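PDB 2V8T: manganese-containing pseudocatalase from Thermus thermophilus, which probably acts as a catalase, breaking down hydrogen peroxide at a site that holds two manganese ions in each subunit. Local coordinates for residues 167-171 / 172-176; 79-82 / 83-87. All blocks are in the same frame, centred on the assembly; numbering follows the deposited sequence.

Interaction 1 (167-171 / 172-176). With SO4 (sulfate ion), chain H.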
loop_
_atom_site.group_PDB
_atom_site.type_symbol
_atom_site.label_atom_id
_atom_site.label_comp_id
_atom_site.label_asym_id
_atom_site.label_seq_id
_atom_site.Cartn_x
_atom_site.Cartn_y
_atom_site.Cartn_z
ATOM N N GLU A 167 9.775 10.161 25.481
ATOM C CA GLU A 167 9.935 9.209 26.559
ATOM C C GLU A 167 10.748 7.967 26.192
ATOM O O GLU A 167 11.092 7.175 27.085
ATOM C CB GLU A 167 8.565 8.806 27.093
ATOM C CG GLU A 167 7.856 9.967 27.801
ATOM C CD GLU A 167 6.547 9.512 28.341
ATOM O OE1 GLU A 167 5.757 9.020 27.436
ATOM O OE2 GLU A 167 6.225 9.591 29.518
ATOM N N MET A 168 11.054 7.792 24.890
ATOM C CA MET A 168 11.871 6.700 24.402
ATOM C C MET A 168 13.338 7.095 24.213
ATOM O O MET A 168 14.178 6.201 24.145
ATOM C CB MET A 168 11.287 6.179 23.050
ATOM C CG MET A 168 9.890 5.614 23.167
ATOM S SD MET A 168 9.034 5.390 21.547
ATOM C CE MET A 168 10.107 4.123 20.746
ATOM N N THR A 169 13.609 8.371 23.983
ATOM C CA THR A 169 14.896 8.820 23.459
ATOM C C THR A 169 15.488 9.789 24.475
ATOM O O THR A 169 14.919 10.828 24.707
ATOM C CB THR A 169 14.770 9.493 22.029
ATOM O OG1 THR A 169 13.861 10.584 22.080
ATOM C CG2 THR A 169 14.323 8.430 20.967
ATOM N N ASP A 170 16.696 9.526 24.964
ATOM C CA ASP A 170 17.387 10.399 25.845
ATOM C C ASP A 170 18.382 11.339 25.149
ATOM O O ASP A 170 19.006 12.152 25.808
ATOM C CB ASP A 170 18.062 9.625 26.992
ATOM C CG ASP A 170 19.144 8.698 26.563
ATOM O OD1 ASP A 170 19.508 8.611 25.353
ATOM O OD2 ASP A 170 19.679 7.947 27.434
ATOM N N ASN A 171 18.460 11.281 23.851
ATOM C CA ASN A 171 19.438 12.032 23.124
ATOM C C ASN A 171 19.081 13.522 23.160
ATOM O O ASN A 171 17.978 13.893 22.758
ATOM C CB ASN A 171 19.447 11.594 21.637
ATOM C CG ASN A 171 19.512 10.135 21.462
ATOM O OD1 ASN A 171 18.446 9.482 21.606
ATOM N ND2 ASN A 171 20.665 9.584 21.190
ATOM N N PRO A 172 20.013 14.395 23.563
ATOM C CA PRO A 172 19.670 15.841 23.581
ATOM C C PRO A 172 19.164 16.380 22.279
ATOM O O PRO A 172 18.311 17.277 22.274
ATOM C CB PRO A 172 20.988 16.496 24.044
ATOM C CG PRO A 172 21.583 15.432 24.965
ATOM C CD PRO A 172 21.303 14.125 24.254
ATOM N N VAL A 173 19.671 15.911 21.124
ATOM C CA VAL A 173 19.193 16.472 19.867
ATOM C C VAL A 173 17.679 16.227 19.717
ATOM O O VAL A 173 16.929 17.091 19.257
ATOM C CB VAL A 173 20.007 15.988 18.669
ATOM C CG1 VAL A 173 19.817 14.500 18.361
ATOM C CG2 VAL A 173 19.740 16.837 17.457
ATOM N N ALA A 174 17.250 15.019 20.081
ATOM C CA ALA A 174 15.832 14.688 20.011
ATOM C C ALA A 174 15.030 15.432 21.054
ATOM O O ALA A 174 13.930 15.912 20.780
ATOM C CB ALA A 174 15.636 13.169 20.171
ATOM N N ARG A 175 15.568 15.532 22.278
ATOM C CA ARG A 175 14.825 16.217 23.350
ATOM C C ARG A 175 14.645 17.704 23.049
ATOM O O ARG A 175 13.605 18.264 23.367
ATOM C CB ARG A 175 15.638 16.102 24.672
ATOM C CG ARG A 175 15.687 14.664 25.281
ATOM C CD ARG A 175 16.420 14.497 26.545
ATOM N NE ARG A 175 15.960 15.228 27.697
ATOM C CZ ARG A 175 15.381 14.828 28.833
ATOM N NH1 ARG A 175 14.872 13.654 29.081
ATOM N NH2 ARG A 175 15.331 15.785 29.754
ATOM N N GLU A 176 15.658 18.323 22.467
ATOM C CA GLU A 176 15.557 19.750 22.106
ATOM C C GLU A 176 14.522 19.980 21.009
ATOM O O GLU A 176 13.652 20.835 21.106
ATOM C CB GLU A 176 16.876 20.417 21.708
ATOM C CG GLU A 176 17.811 20.570 22.876
ATOM C CD GLU A 176 17.370 21.503 23.991
ATOM O OE1 GLU A 176 16.395 22.269 23.813
ATOM O OE2 GLU A 176 18.017 21.411 25.065
HETATM S S SO4 H . 23.753 11.477 22.531
HETATM O O1 SO4 H . 24.607 10.327 22.192
HETATM O O2 SO4 H . 24.594 12.659 22.646
HETATM O O3 SO4 H . 22.777 11.686 21.459
HETATM O O4 SO4 H . 23.057 11.223 23.788
HETATM O O HOH W 1 13.999 11.880 26.876
#
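Asn171 O accepts the amide of Arg175, with Arg175 N 3.0 Å from Asn171 O and an N-H...O angle of 164°. This is the first i to i+4 bond of helix 172-200. The bond one residue on, Glu176 N to Pro172 O, continues the pattern.

Two side chains pack on the same turn. Ala174 CB points back at the loop and meets Thr169 OG1 at 3.7 Å. The hydroxyl itself is hydrogen-bonded to Val165 O, one turn back at the end of helix 144-166. The Arg175 chain folds over the loop backbone: its CG lies 3.5 Å from Asn171 O, and its CD lies 3.6 Å from Asp170 O.

The segment is a helix-loop-helix junction of the ferritin-like bundle. Asn171 holds the N-cap position, and Pro172 follows as the first helical residue. The Asn171 side chain makes no capping bond. Its CG sits beside its own backbone N (chi1 -49°), and its amide leads away from the first turn of the helix. There ND2 donates to O3 of a sulfate at 3.0 Å, and it also bonds Asp19. The sulfate, probably from the crystallisation liquor, takes a further bond from Lys16 N, and its O4 comes to 3.4 Å from Pro172 CD.

A water bridges the loop and the helix: it donates to Thr169 O at 2.6 Å and accepts from Arg175 NH1. The guanidinium also forms a salt bridge to Glu220 through NE, and NH1 bonds Ala100 O of the second subunit.

Interaction 2 (79-82 / 83-87)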
loop_
_atom_site.group_PDB
_atom_site.type_symbol
_atom_site.label_atom_id
_atom_site.label_comp_id
_atom_site.label_asym_id
_atom_site.label_seq_id
_atom_site.Cartn_x
_atom_site.Cartn_y
_atom_site.Cartn_z
ATOM N N ALA A 79 16.597 17.051 10.258
ATOM C CA ALA A 79 17.921 17.386 10.803
ATOM C C ALA A 79 18.232 16.596 12.057
ATOM O O ALA A 79 19.390 16.222 12.298
ATOM C CB ALA A 79 18.033 18.886 11.061
ATOM N N THR A 80 17.216 16.360 12.890
ATOM C CA THR A 80 17.380 15.585 14.095
ATOM C C THR A 80 17.747 14.126 13.760
ATOM O O THR A 80 18.678 13.552 14.317
ATOM C CB THR A 80 16.082 15.648 14.933
ATOM O OG1 THR A 80 15.783 17.008 15.256
ATOM C CG2 THR A 80 16.195 14.860 16.200
ATOM N N ILE A 81 16.976 13.534 12.847
ATOM C CA ILE A 81 17.273 12.184 12.372
ATOM C C ILE A 81 18.662 12.108 11.775
ATOM O O ILE A 81 19.440 11.190 12.079
ATOM C CB ILE A 81 16.168 11.736 11.383
ATOM C CG1 ILE A 81 14.854 11.564 12.129
ATOM C CG2 ILE A 81 16.582 10.495 10.630
ATOM C CD1 ILE A 81 13.635 11.574 11.230
ATOM N N ASN A 82 19.004 13.068 10.926
ATOM C CA ASN A 82 20.309 13.065 10.292
ATOM C C ASN A 82 21.427 13.173 11.330
ATOM O O ASN A 82 22.493 12.571 11.176
ATOM C CB ASN A 82 20.407 14.147 9.244
ATOM C CG ASN A 82 19.548 13.835 8.037
ATOM O OD1 ASN A 82 19.270 12.670 7.757
ATOM N ND2 ASN A 82 19.146 14.894 7.296
ATOM N N SER A 83 21.212 13.980 12.365
ATOM C CA SER A 83 22.163 14.106 13.443
ATOM C C SER A 83 22.402 12.775 14.130
ATOM O O SER A 83 23.548 12.430 14.462
ATOM C CB SER A 83 21.687 15.144 14.468
ATOM O OG SER A 83 21.657 16.454 13.957
ATOM N N LEU A 84 21.323 12.033 14.381
ATOM C CA LEU A 84 21.406 10.728 15.025
ATOM C C LEU A 84 22.046 9.671 14.123
ATOM O O LEU A 84 22.581 8.682 14.641
ATOM C CB LEU A 84 20.005 10.291 15.473
ATOM C CG LEU A 84 19.400 11.165 16.576
ATOM C CD1 LEU A 84 17.872 10.929 16.635
ATOM C CD2 LEU A 84 20.060 10.886 17.922
ATOM N N LEU A 85 21.992 9.843 12.803
ATOM C CA LEU A 85 22.551 8.879 11.876
ATOM C C LEU A 85 23.970 9.220 11.417
ATOM O O LEU A 85 24.626 8.399 10.778
ATOM C CB LEU A 85 21.658 8.762 10.641
ATOM C CG LEU A 85 20.281 8.139 10.902
ATOM C CD1 LEU A 85 19.420 8.251 9.676
ATOM C CD2 LEU A 85 20.406 6.683 11.346
ATOM N N ALA A 86 24.463 10.419 11.730
ATOM C CA ALA A 86 25.757 10.891 11.199
ATOM C C ALA A 86 26.907 10.226 11.911
ATOM O O ALA A 86 27.050 10.299 13.111
ATOM C CB ALA A 86 25.854 12.410 11.445
ATOM N N LYS A 87 27.829 9.640 11.144
ATOM C CA LYS A 87 29.014 9.047 11.728
ATOM C C LYS A 87 29.999 10.135 12.168
ATOM O O LYS A 87 30.597 10.044 13.244
ATOM C CB LYS A 87 29.688 8.095 10.716
ATOM C CG LYS A 87 30.943 7.435 11.319
ATOM C CD LYS A 87 31.731 6.582 10.374
ATOM C CE LYS A 87 33.028 6.060 11.018
ATOM N NZ LYS A 87 33.984 5.498 10.075
#
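Ser83 grips the carbonyl of Ala79 twice. Its OG donates to Ala79 O at 2.8 Å, and its backbone N donates to the same oxygen at 2.9 Å. The two donors come from opposite faces of the carbonyl plane, each tilted by about 30°. The first torsion places Ser83 OG beside its own backbone N (chi1 -66°), which lets the hydroxyl fold back along the helix. Its polar group is thus satisfied within the helix, in a buried position.

The tight part is the face with Ile81, Leu84 and Leu85. Ile81 and Leu85 lie side by side and point the same way, with Ile81 CG2 3.7 Å from Leu85 CD1. Leu85 CG also rests 3.4 Å from Ile81 O. Leu84 CG approaches Thr80 O at the same distance, and its CD1 lies near that oxygen too. Helix 20-26 packs on this face, and His115 touches both Ile81 and Leu85.

The backbone bonds change toward the end. Leu84 N donates to Thr80 O at 3.1 Å. Leu85 N is shared: it donates to Ile81 O at 3.0 Å, and weakly to Asn82 O. Both of its bonds are strongly bent, near 130°.

Ala86 leaves helical geometry but is still buried, with its CB against Asn82 O. The open side begins at Lys87, which is exposed and makes no contact with 79-82. Its extended chain carries NZ to a salt bridge with Glu94. On another side Asn82 bonds Ser123 N through OD1, and Asn49 of the third subunit through ND2. The arrangement is the C-terminal end of helix 57-85, a long helix of the ferritin-like bundle that carries the manganese ligands Glu70 and His73 farther back.

Overall arrangement
Interactions 1 and 2 pack directly against each other, with centres 12 Å apart. The start of helix 172-200 meets the end of helix 57-85. Leu84 CD2 is the shared point: it lies 3.6 Å from Val173 CG1 and 3.6 Å from Asn171 ND2. One turn back, Thr80 CG2 lies 3.8 Å from Ala174 CA. The sulfate bound by Asn171 is about 5 Å from the Leu84 side chain. The dimanganese site is deeper in the bundle. Both helices supply ligands to it, Glu70 and His73 from one and His188 from the other. The side chain of Ile81 is about 9 Å from that of the manganese ligand Glu36.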